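Local coordinates for protein cysteine synthase (Fusobacterium nucleatum subsp. nucleatum strain ATCC 25586, PDB 5XEM) that probably makes L-cysteine and acetate from O-acetyl-L-serine and hydrogen sulfide, using pyridoxal 5'-phosphate as cofactor, at residues T45-A50 and L81-A86; N16-K21 and V34-S39; E158-E163 and S186-K191. All blocks are in the same frame, centred on the assembly; numbering follows the deposited sequence.

Interaction 1 (T45-A50 and L81-A86); sequences TKDRIA and LAMICA. With PLP (pyridoxal-5'-phosphate), chain D.
A50 points its methyl group at the helix 81-86 and meets two residues one turn apart. Its CB lies 3.6 Å from I84 CD1 and 3.8 Å from L81 CD2. The same CB also rests against the backbone N of L81, so the two helices come close here, with 5.1 Å between the CA atoms of A50 and L81. I84 CD1 also reaches back toward D47 O. At the other edge of the contact the chain of M83 bends at its last torsion (chi3 70°) and brings CE to 3.5 Å from D47 OD2. This is a packing contact, and the two side chains cross at about a right angle. No hydrogen bond joins the two segments. The short axes run at 50° to each other, 9.3 Å apart at their closest. K46, near the start of the segment 45-50, is the lysine that probably carries the cofactor in the resting enzyme, as in other fold type II PLP enzymes. Here K46 is not attached to PLP. Its NZ donates a hydrogen bond of 2.8 Å to PLP O2P, a phosphate oxygen, and its CE lies 3.2 Å from C4A, the carbon of the former aldehyde. Q146 also binds NZ. Further out, the amide of G42 holds D47 OD2 in place, and G264 of the second subunit packs on M83.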
loop_
_atom_site.group_PDB
_atom_site.type_symbol
_atom_site.label_atom_id
_atom_site.label_comp_id
_atom_site.label_asym_id
_atom_site.label_seq_id
_atom_site.Cartn_x
_atom_site.Cartn_y
_atom_site.Cartn_z
ATOM N N THR A 45 2.573 10.378 -2.229
ATOM C CA THR A 45 3.047 11.175 -3.337
ATOM C C THR A 45 4.496 11.597 -3.151
ATOM O O THR A 45 5.160 11.955 -4.136
ATOM C CB THR A 45 2.157 12.436 -3.544
ATOM O OG1 THR A 45 2.205 12.848 -4.902
ATOM C CG2 THR A 45 2.569 13.611 -2.627
ATOM N N LYS A 46 4.991 11.553 -1.918
ATOM C CA LYS A 46 6.340 12.052 -1.606
ATOM C C LYS A 46 7.433 11.196 -2.202
ATOM O O LYS A 46 8.547 11.695 -2.437
ATOM C CB LYS A 46 6.542 12.264 -0.097
ATOM C CG LYS A 46 5.588 13.275 0.524
ATOM C CD LYS A 46 5.638 14.622 -0.187
ATOM C CE LYS A 46 5.289 15.772 0.756
ATOM N NZ LYS A 46 5.792 17.113 0.339
ATOM N N ASP A 47 7.099 9.952 -2.577
ATOM C CA ASP A 47 8.027 9.140 -3.341
ATOM C C ASP A 47 8.506 9.944 -4.585
ATOM O O ASP A 47 9.687 9.852 -4.990
ATOM C CB ASP A 47 7.329 7.889 -3.884
ATOM C CG ASP A 47 7.106 6.799 -2.865
ATOM O OD1 ASP A 47 7.315 7.039 -1.652
ATOM O OD2 ASP A 47 6.699 5.680 -3.302
ATOM N N ARG A 48 7.589 10.672 -5.230
ATOM C CA ARG A 48 7.935 11.433 -6.450
ATOM C C ARG A 48 8.998 12.499 -6.180
ATOM O O ARG A 48 9.959 12.656 -6.973
ATOM C CB ARG A 48 6.730 12.127 -7.077
ATOM C CG ARG A 48 5.648 11.216 -7.588
ATOM C CD ARG A 48 4.438 12.021 -7.994
ATOM N NE ARG A 48 3.285 11.223 -8.365
ATOM C CZ ARG A 48 2.962 10.806 -9.589
ATOM N NH1 ARG A 48 3.772 11.024 -10.634
ATOM N NH2 ARG A 48 1.863 10.111 -9.763
ATOM N N ILE A 49 8.839 13.225 -5.073
ATOM C CA ILE A 49 9.787 14.300 -4.725
ATOM C C ILE A 49 11.078 13.764 -4.134
ATOM O O ILE A 49 12.159 14.321 -4.398
ATOM C CB ILE A 49 9.160 15.452 -3.866
ATOM C CG1 ILE A 49 9.018 15.142 -2.364
ATOM C CG2 ILE A 49 7.858 15.931 -4.509
ATOM C CD1 ILE A 49 8.783 16.415 -1.519
ATOM N N ALA A 50 10.985 12.683 -3.352
ATOM C CA ALA A 50 12.175 12.008 -2.859
ATOM C C ALA A 50 13.068 11.583 -4.031
ATOM O O ALA A 50 14.274 11.813 -4.019
ATOM C CB ALA A 50 11.791 10.800 -2.012
ATOM N N LEU A 81 12.086 8.995 1.016
ATOM C CA LEU A 81 13.544 9.037 1.069
ATOM C C LEU A 81 14.139 7.752 1.600
ATOM O O LEU A 81 15.108 7.257 1.047
ATOM C CB LEU A 81 14.034 10.217 1.911
ATOM C CG LEU A 81 13.841 11.592 1.302
ATOM C CD1 LEU A 81 14.084 12.667 2.358
ATOM C CD2 LEU A 81 14.775 11.769 0.101
ATOM N N ALA A 82 13.523 7.177 2.624
ATOM C CA ALA A 82 14.050 5.944 3.230
ATOM C C ALA A 82 14.052 4.773 2.228
ATOM O O ALA A 82 15.031 4.047 2.100
ATOM C CB ALA A 82 13.267 5.602 4.482
ATOM N N MET A 83 12.962 4.643 1.483
ATOM C CA MET A 83 12.796 3.552 0.517
ATOM C C MET A 83 13.831 3.724 -0.592
ATOM O O MET A 83 14.525 2.769 -0.984
ATOM C CB MET A 83 11.386 3.581 -0.039
ATOM C CG MET A 83 11.130 2.566 -1.127
ATOM S SD MET A 83 9.512 2.784 -1.885
ATOM C CE MET A 83 9.827 4.325 -2.749
ATOM N N ILE A 84 13.966 4.951 -1.096
ATOM C CA ILE A 84 14.924 5.203 -2.165
ATOM C C ILE A 84 16.385 5.021 -1.697
ATOM O O ILE A 84 17.196 4.397 -2.393
ATOM C CB ILE A 84 14.688 6.562 -2.794
ATOM C CG1 ILE A 84 13.371 6.511 -3.590
ATOM C CG2 ILE A 84 15.884 6.957 -3.672
ATOM C CD1 ILE A 84 12.788 7.884 -3.827
ATOM N N CYS A 85 16.684 5.500 -0.497
ATOM C CA CYS A 85 18.037 5.355 0.074
ATOM C C CYS A 85 18.367 3.900 0.383
ATOM O O CYS A 85 19.533 3.486 0.276
ATOM C CB CYS A 85 18.206 6.213 1.309
ATOM S SG CYS A 85 18.305 7.987 0.940
ATOM N N ALA A 86 17.344 3.099 0.729
ATOM C CA ALA A 86 17.580 1.684 0.904
ATOM C C ALA A 86 18.090 1.044 -0.406
ATOM O O ALA A 86 19.103 0.334 -0.372
ATOM C CB ALA A 86 16.330 0.959 1.416
HETATM N N1 PLP D . -0.869 14.991 2.989
HETATM C C2 PLP D . 0.085 14.235 3.556
HETATM C C2A PLP D . -0.276 12.872 4.148
HETATM C C3 PLP D . 1.423 14.666 3.592
HETATM O O3 PLP D . 2.373 13.876 4.155
HETATM C C4 PLP D . 1.771 15.901 3.051
HETATM C C4A PLP D . 3.203 16.408 3.074
HETATM C C5 PLP D . 0.750 16.661 2.464
HETATM C C6 PLP D . -0.554 16.169 2.445
HETATM C C5A PLP D . 1.000 18.012 1.830
HETATM O O4P PLP D . 1.743 17.846 0.569
HETATM P P PLP D . 2.751 18.978 -0.014
HETATM O O1P PLP D . 3.111 18.641 -1.352
HETATM O O2P PLP D . 3.843 18.999 0.941
HETATM O O3P PLP D . 1.979 20.242 0.130
#

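Interaction 2 (N16-K21 and V34-S39); sequences NTPLVK and VKLEGS
K35 reaches from its strand to T17 on the neighbouring segment. Its CB packs against L19 CD2 at 3.8 Å. CG runs on past T17 OG1 and P18 O, and CD and CE stay alongside the same hydroxyl. The chain is extended until its last torsion, where a bend (chi4 68°) brings NZ to the threonine. NZ donates to T17 OG1 at 2.8 Å and more weakly to T17 O. It also forms a salt bridge with E163. T17 OG1 in turn donates to E37 OE2 at 2.6 Å, meeting that oxygen from above the carboxylate plane. With chi1 at 54°, OG1 sits between the backbone N and the carbonyl carbon, within reach of both charged groups. The hydroxyl accepts from the lysine and donates to the glutamate, and each charge would probably steady the other. E37 OE1 has its own partners, R48 and T45. L19 and K35 form a non-hydrogen-bonded pair. V20 and V34 form a hydrogen-bonded one, with V20 N to V34 O at 2.9 Å and V34 N to V20 O at 2.8 Å. L36 N donates an almost straight bond (172°) to P18 O. V20 CG2 comes to 3.3 Å from L36 CD1, but V20 is modelled in two conformers and this tightness is doubtful. L13 of the second subunit packs on P18 and L36. The two strands make an antiparallel beta hairpin, with 19-21 at the edge of the six-stranded mixed sheet within this chain.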
loop_
_atom_site.group_PDB
_atom_site.type_symbol
_atom_site.label_atom_id
_atom_site.label_comp_id
_atom_site.label_asym_id
_atom_site.label_seq_id
_atom_site.Cartn_x
_atom_site.Cartn_y
_atom_site.Cartn_z
ATOM N N ASN A 16 2.743 7.126 -12.134
ATOM C CA ASN A 16 1.712 6.434 -12.892
ATOM C C ASN A 16 0.620 5.831 -12.015
ATOM O O ASN A 16 0.253 4.658 -12.111
ATOM C CB ASN A 16 2.357 5.420 -13.820
ATOM C CG ASN A 16 3.183 6.112 -14.873
ATOM O OD1 ASN A 16 2.649 6.878 -15.669
ATOM N ND2 ASN A 16 4.480 5.953 -14.808
ATOM N N THR A 17 0.126 6.661 -11.123
ATOM C CA THR A 17 -0.867 6.243 -10.149
ATOM C C THR A 17 -2.255 6.331 -10.759
ATOM O O THR A 17 -2.490 7.135 -11.648
ATOM C CB THR A 17 -0.840 7.132 -8.904
ATOM O OG1 THR A 17 -0.965 8.501 -9.297
ATOM C CG2 THR A 17 0.514 6.933 -8.164
ATOM N N PRO A 18 -3.185 5.547 -10.244
ATOM C CA PRO A 18 -4.522 5.561 -10.844
ATOM C C PRO A 18 -5.414 6.724 -10.424
ATOM O O PRO A 18 -5.251 7.296 -9.314
ATOM C CB PRO A 18 -5.103 4.231 -10.383
ATOM C CG PRO A 18 -4.410 3.936 -9.092
ATOM C CD PRO A 18 -3.013 4.468 -9.253
ATOM N N LEU A 19 -6.345 7.065 -11.316
ATOM C CA LEU A 19 -7.410 8.045 -11.071
ATOM C C LEU A 19 -8.683 7.218 -10.939
ATOM O O LEU A 19 -9.012 6.455 -11.833
ATOM C CB LEU A 19 -7.623 8.958 -12.285
ATOM C CG LEU A 19 -7.266 10.430 -12.264
ATOM C CD1 LEU A 19 -7.917 11.126 -13.461
ATOM C CD2 LEU A 19 -7.643 11.124 -10.959
ATOM N N VAL A 20 -9.401 7.353 -9.849
ATOM C CA VAL A 20 -10.601 6.558 -9.612
ATOM C C VAL A 20 -11.820 7.461 -9.546
ATOM O O VAL A 20 -11.789 8.494 -8.881
ATOM C CB VAL A 20 -10.478 5.799 -8.283
ATOM C CG1 VAL A 20 -11.695 4.903 -8.042
ATOM C CG2 VAL A 20 -9.198 4.979 -8.277
ATOM N N LYS A 21 -12.895 7.059 -10.207
ATOM C CA LYS A 21 -14.141 7.834 -10.147
ATOM C C LYS A 21 -14.892 7.524 -8.874
ATOM O O LYS A 21 -14.907 6.377 -8.440
ATOM C CB LYS A 21 -15.050 7.534 -11.345
ATOM C CG LYS A 21 -16.337 8.355 -11.294
ATOM C CD LYS A 21 -16.792 8.817 -12.668
ATOM C CE LYS A 21 -18.102 9.612 -12.564
ATOM N NZ LYS A 21 -19.222 8.897 -13.244
ATOM N N VAL A 34 -10.390 10.725 -7.861
ATOM C CA VAL A 34 -9.360 10.803 -6.835
ATOM C C VAL A 34 -8.096 10.176 -7.422
ATOM O O VAL A 34 -8.125 9.060 -7.932
ATOM C CB VAL A 34 -9.803 10.084 -5.551
ATOM C CG1 VAL A 34 -8.719 10.119 -4.479
ATOM C CG2 VAL A 34 -11.104 10.701 -5.022
ATOM N N LYS A 35 -6.999 10.916 -7.367
ATOM C CA LYS A 35 -5.715 10.405 -7.833
ATOM C C LYS A 35 -5.030 9.778 -6.620
ATOM O O LYS A 35 -4.733 10.475 -5.641
ATOM C CB LYS A 35 -4.873 11.499 -8.450
ATOM C CG LYS A 35 -3.604 10.908 -9.092
ATOM C CD LYS A 35 -2.988 11.781 -10.146
ATOM C CE LYS A 35 -1.702 11.222 -10.717
ATOM N NZ LYS A 35 -1.888 9.986 -11.536
ATOM N N LEU A 36 -4.859 8.463 -6.664
ATOM C CA LEU A 36 -4.466 7.684 -5.475
ATOM C C LEU A 36 -2.958 7.582 -5.350
ATOM O O LEU A 36 -2.356 6.632 -5.824
ATOM C CB LEU A 36 -5.090 6.308 -5.512
ATOM C CG LEU A 36 -6.635 6.248 -5.468
ATOM C CD1 LEU A 36 -7.121 4.795 -5.692
ATOM C CD2 LEU A 36 -7.152 6.833 -4.161
ATOM N N GLU A 37 -2.340 8.585 -4.723
ATOM C CA GLU A 37 -0.882 8.581 -4.575
ATOM C C GLU A 37 -0.420 7.573 -3.515
ATOM O O GLU A 37 0.761 7.275 -3.391
ATOM C CB GLU A 37 -0.364 9.979 -4.277
ATOM C CG GLU A 37 -0.633 10.931 -5.430
ATOM C CD GLU A 37 0.286 10.645 -6.599
ATOM O OE1 GLU A 37 1.518 10.652 -6.386
ATOM O OE2 GLU A 37 -0.219 10.419 -7.719
ATOM N N GLY A 38 -1.368 7.023 -2.771
ATOM C CA GLY A 38 -1.085 5.886 -1.928
ATOM C C GLY A 38 -0.680 4.631 -2.681
ATOM O O GLY A 38 -0.170 3.714 -2.078
ATOM N N SER A 39 -0.907 4.593 -3.993
ATOM C CA SER A 39 -0.488 3.474 -4.825
ATOM C C SER A 39 1.016 3.465 -5.056
ATOM O O SER A 39 1.555 2.440 -5.480
ATOM C CB SER A 39 -1.184 3.507 -6.176
ATOM O OG SER A 39 -2.586 3.342 -5.992
#

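Interaction 3 (E158-E163 and S186-K191); sequences ETTAEE and SGTAKK
Two neighbouring helices, 151-167 and 183-195, pack together in the alpha/beta domain that carries the six-stranded mixed sheet. The second helix follows the glycine-rich turn whose G180, T181 and G182 bind the PLP cofactor, and S184 in its first turn binds it too. A161 stands where the two segments are nearest. A161 CA is 4.8 Å from T188 CA. The axes of the two segments approach to 8.2 Å at an angle of 52°. The small A161 side chain allows this closeness. Its CB meets T188 CG2 at 3.7 Å and also touches T188 O. The other branch of T188, OG1, faces CB and CG2 of T160. The two threonine side chains cross at about a right angle and do not bond to each other. T188 OG1 is hydrogen-bonded to S184 O, and T160 OG1 to H156 ND1, so each hydroxyl is satisfied on its own helix. Beyond A161 comes K191. Its CB and CG both press on A161 CB at 3.5 Å, a tight fit for carbon atoms. From there the lysine chain does not extend. It bends at chi2, chi3 and chi4, each near 60°, and curls over toward helix 151-167. There NZ is hydrogen-bonded to the backbone oxygen of Y157. E162 is bent at its second torsion, and its side chain crosses the lysine. K191 NZ closes a salt bridge to E162 OE2 at 2.8 Å, arriving on the anti side of the oxygen and 20° out of the carboxylate plane.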
loop_
_atom_site.group_PDB
_atom_site.type_symbol
_atom_site.label_atom_id
_atom_site.label_comp_id
_atom_site.label_asym_id
_atom_site.label_seq_id
_atom_site.Cartn_x
_atom_site.Cartn_y
_atom_site.Cartn_z
ATOM N N GLU A 158 6.076 17.780 -13.784
ATOM C CA GLU A 158 6.533 16.825 -14.810
ATOM C C GLU A 158 5.777 15.524 -14.919
ATOM O O GLU A 158 5.699 14.956 -16.012
ATOM C CB GLU A 158 8.018 16.519 -14.616
ATOM C CG GLU A 158 8.857 17.758 -14.919
ATOM C CD GLU A 158 10.326 17.577 -14.650
ATOM O OE1 GLU A 158 10.735 16.483 -14.206
ATOM O OE2 GLU A 158 11.078 18.549 -14.861
ATOM N N THR A 159 5.249 15.020 -13.812
ATOM C CA THR A 159 4.690 13.670 -13.816
ATOM C C THR A 159 3.257 13.711 -13.378
ATOM O O THR A 159 2.384 13.456 -14.201
ATOM C CB THR A 159 5.559 12.695 -13.001
ATOM O OG1 THR A 159 5.601 13.114 -11.631
ATOM C CG2 THR A 159 7.000 12.692 -13.607
ATOM N N THR A 160 2.996 14.134 -12.135
ATOM C CA THR A 160 1.621 14.117 -11.578
ATOM C C THR A 160 0.592 14.789 -12.491
ATOM O O THR A 160 -0.474 14.211 -12.840
ATOM C CB THR A 160 1.605 14.801 -10.190
ATOM O OG1 THR A 160 2.654 14.263 -9.384
ATOM C CG2 THR A 160 0.276 14.552 -9.470
ATOM N N ALA A 161 0.890 16.023 -12.869
ATOM C CA ALA A 161 0.006 16.801 -13.759
ATOM C C ALA A 161 -0.196 16.159 -15.136
ATOM O O ALA A 161 -1.321 16.156 -15.652
ATOM C CB ALA A 161 0.512 18.226 -13.932
ATOM N N GLU A 162 0.871 15.629 -15.705
ATOM C CA GLU A 162 0.791 14.967 -17.012
ATOM C C GLU A 162 -0.079 13.729 -16.973
ATOM O O GLU A 162 -0.806 13.454 -17.933
ATOM C CB GLU A 162 2.177 14.650 -17.575
ATOM C CG GLU A 162 3.011 15.876 -17.939
ATOM C CD GLU A 162 2.495 16.677 -19.146
ATOM O OE1 GLU A 162 1.538 16.246 -19.826
ATOM O OE2 GLU A 162 3.041 17.772 -19.407
ATOM N N GLU A 163 -0.020 12.980 -15.870
ATOM C CA GLU A 163 -0.831 11.801 -15.723
ATOM C C GLU A 163 -2.295 12.147 -15.610
ATOM O O GLU A 163 -3.135 11.441 -16.155
ATOM C CB GLU A 163 -0.364 10.981 -14.504
ATOM C CG GLU A 163 1.077 10.502 -14.619
ATOM C CD GLU A 163 1.610 9.968 -13.300
ATOM O OE1 GLU A 163 0.775 9.724 -12.406
ATOM O OE2 GLU A 163 2.840 9.802 -13.159
ATOM N N SER A 186 1.319 23.265 -6.006
ATOM C CA SER A 186 1.859 24.347 -6.844
ATOM C C SER A 186 2.461 23.797 -8.140
ATOM O O SER A 186 2.277 24.374 -9.189
ATOM C CB SER A 186 2.868 25.182 -6.068
ATOM O OG SER A 186 2.269 25.689 -4.865
ATOM N N GLY A 187 3.148 22.656 -8.072
ATOM C CA GLY A 187 3.724 22.074 -9.262
ATOM C C GLY A 187 2.673 21.508 -10.200
ATOM O O GLY A 187 2.734 21.698 -11.420
ATOM N N THR A 188 1.675 20.819 -9.642
ATOM C CA THR A 188 0.635 20.251 -10.468
ATOM C C THR A 188 -0.218 21.364 -11.088
ATOM O O THR A 188 -0.497 21.316 -12.290
ATOM C CB THR A 188 -0.253 19.294 -9.676
ATOM O OG1 THR A 188 0.582 18.374 -8.944
ATOM C CG2 THR A 188 -1.198 18.524 -10.619
ATOM N N ALA A 189 -0.587 22.375 -10.286
ATOM C CA ALA A 189 -1.463 23.454 -10.751
ATOM C C ALA A 189 -0.802 24.275 -11.833
ATOM O O ALA A 189 -1.499 24.720 -12.754
ATOM C CB ALA A 189 -1.864 24.372 -9.591
ATOM N N LYS A 190 0.520 24.485 -11.727
ATOM C CA LYS A 190 1.269 25.255 -12.727
ATOM C C LYS A 190 1.182 24.592 -14.090
ATOM O O LYS A 190 0.855 25.245 -15.095
ATOM C CB LYS A 190 2.718 25.445 -12.324
ATOM C CG LYS A 190 3.555 26.317 -13.278
ATOM C CD LYS A 190 4.931 26.591 -12.688
ATOM C CE LYS A 190 5.815 27.395 -13.633
ATOM N NZ LYS A 190 7.251 27.401 -13.238
ATOM N N LYS A 191 1.401 23.277 -14.128
ATOM C CA LYS A 191 1.335 22.558 -15.389
ATOM C C LYS A 191 -0.064 22.554 -15.957
ATOM O O LYS A 191 -0.262 22.809 -17.157
ATOM C CB LYS A 191 1.875 21.126 -15.265
ATOM C CG LYS A 191 1.647 20.243 -16.496
ATOM C CD LYS A 191 2.274 20.759 -17.785
ATOM C CE LYS A 191 3.791 20.744 -17.762
ATOM N NZ LYS A 191 4.409 19.399 -17.657
#

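R48, on the helix of interaction 1, connects all three contacts. Its NE forms a salt bridge of 2.7 Å with E37 OE1 in interaction 2, and its NH2 one of 2.9 Å with E163 OE1 in interaction 3. K35 NZ of interaction 2 meets the same E163 OE1 at 2.8 Å. Two cations from separate segments therefore share one carboxylate oxygen. The other oxygen, E163 OE2, probably accepts a hydrogen bond from N16 N of interaction 2 at 2.9 Å. Interaction 1 touches PLP directly through K46. The side chains of E37 in interaction 2 and T188 in interaction 3 lie about 9 and 8 Å from PLP. Interactions 1 and 2 also border the second subunit.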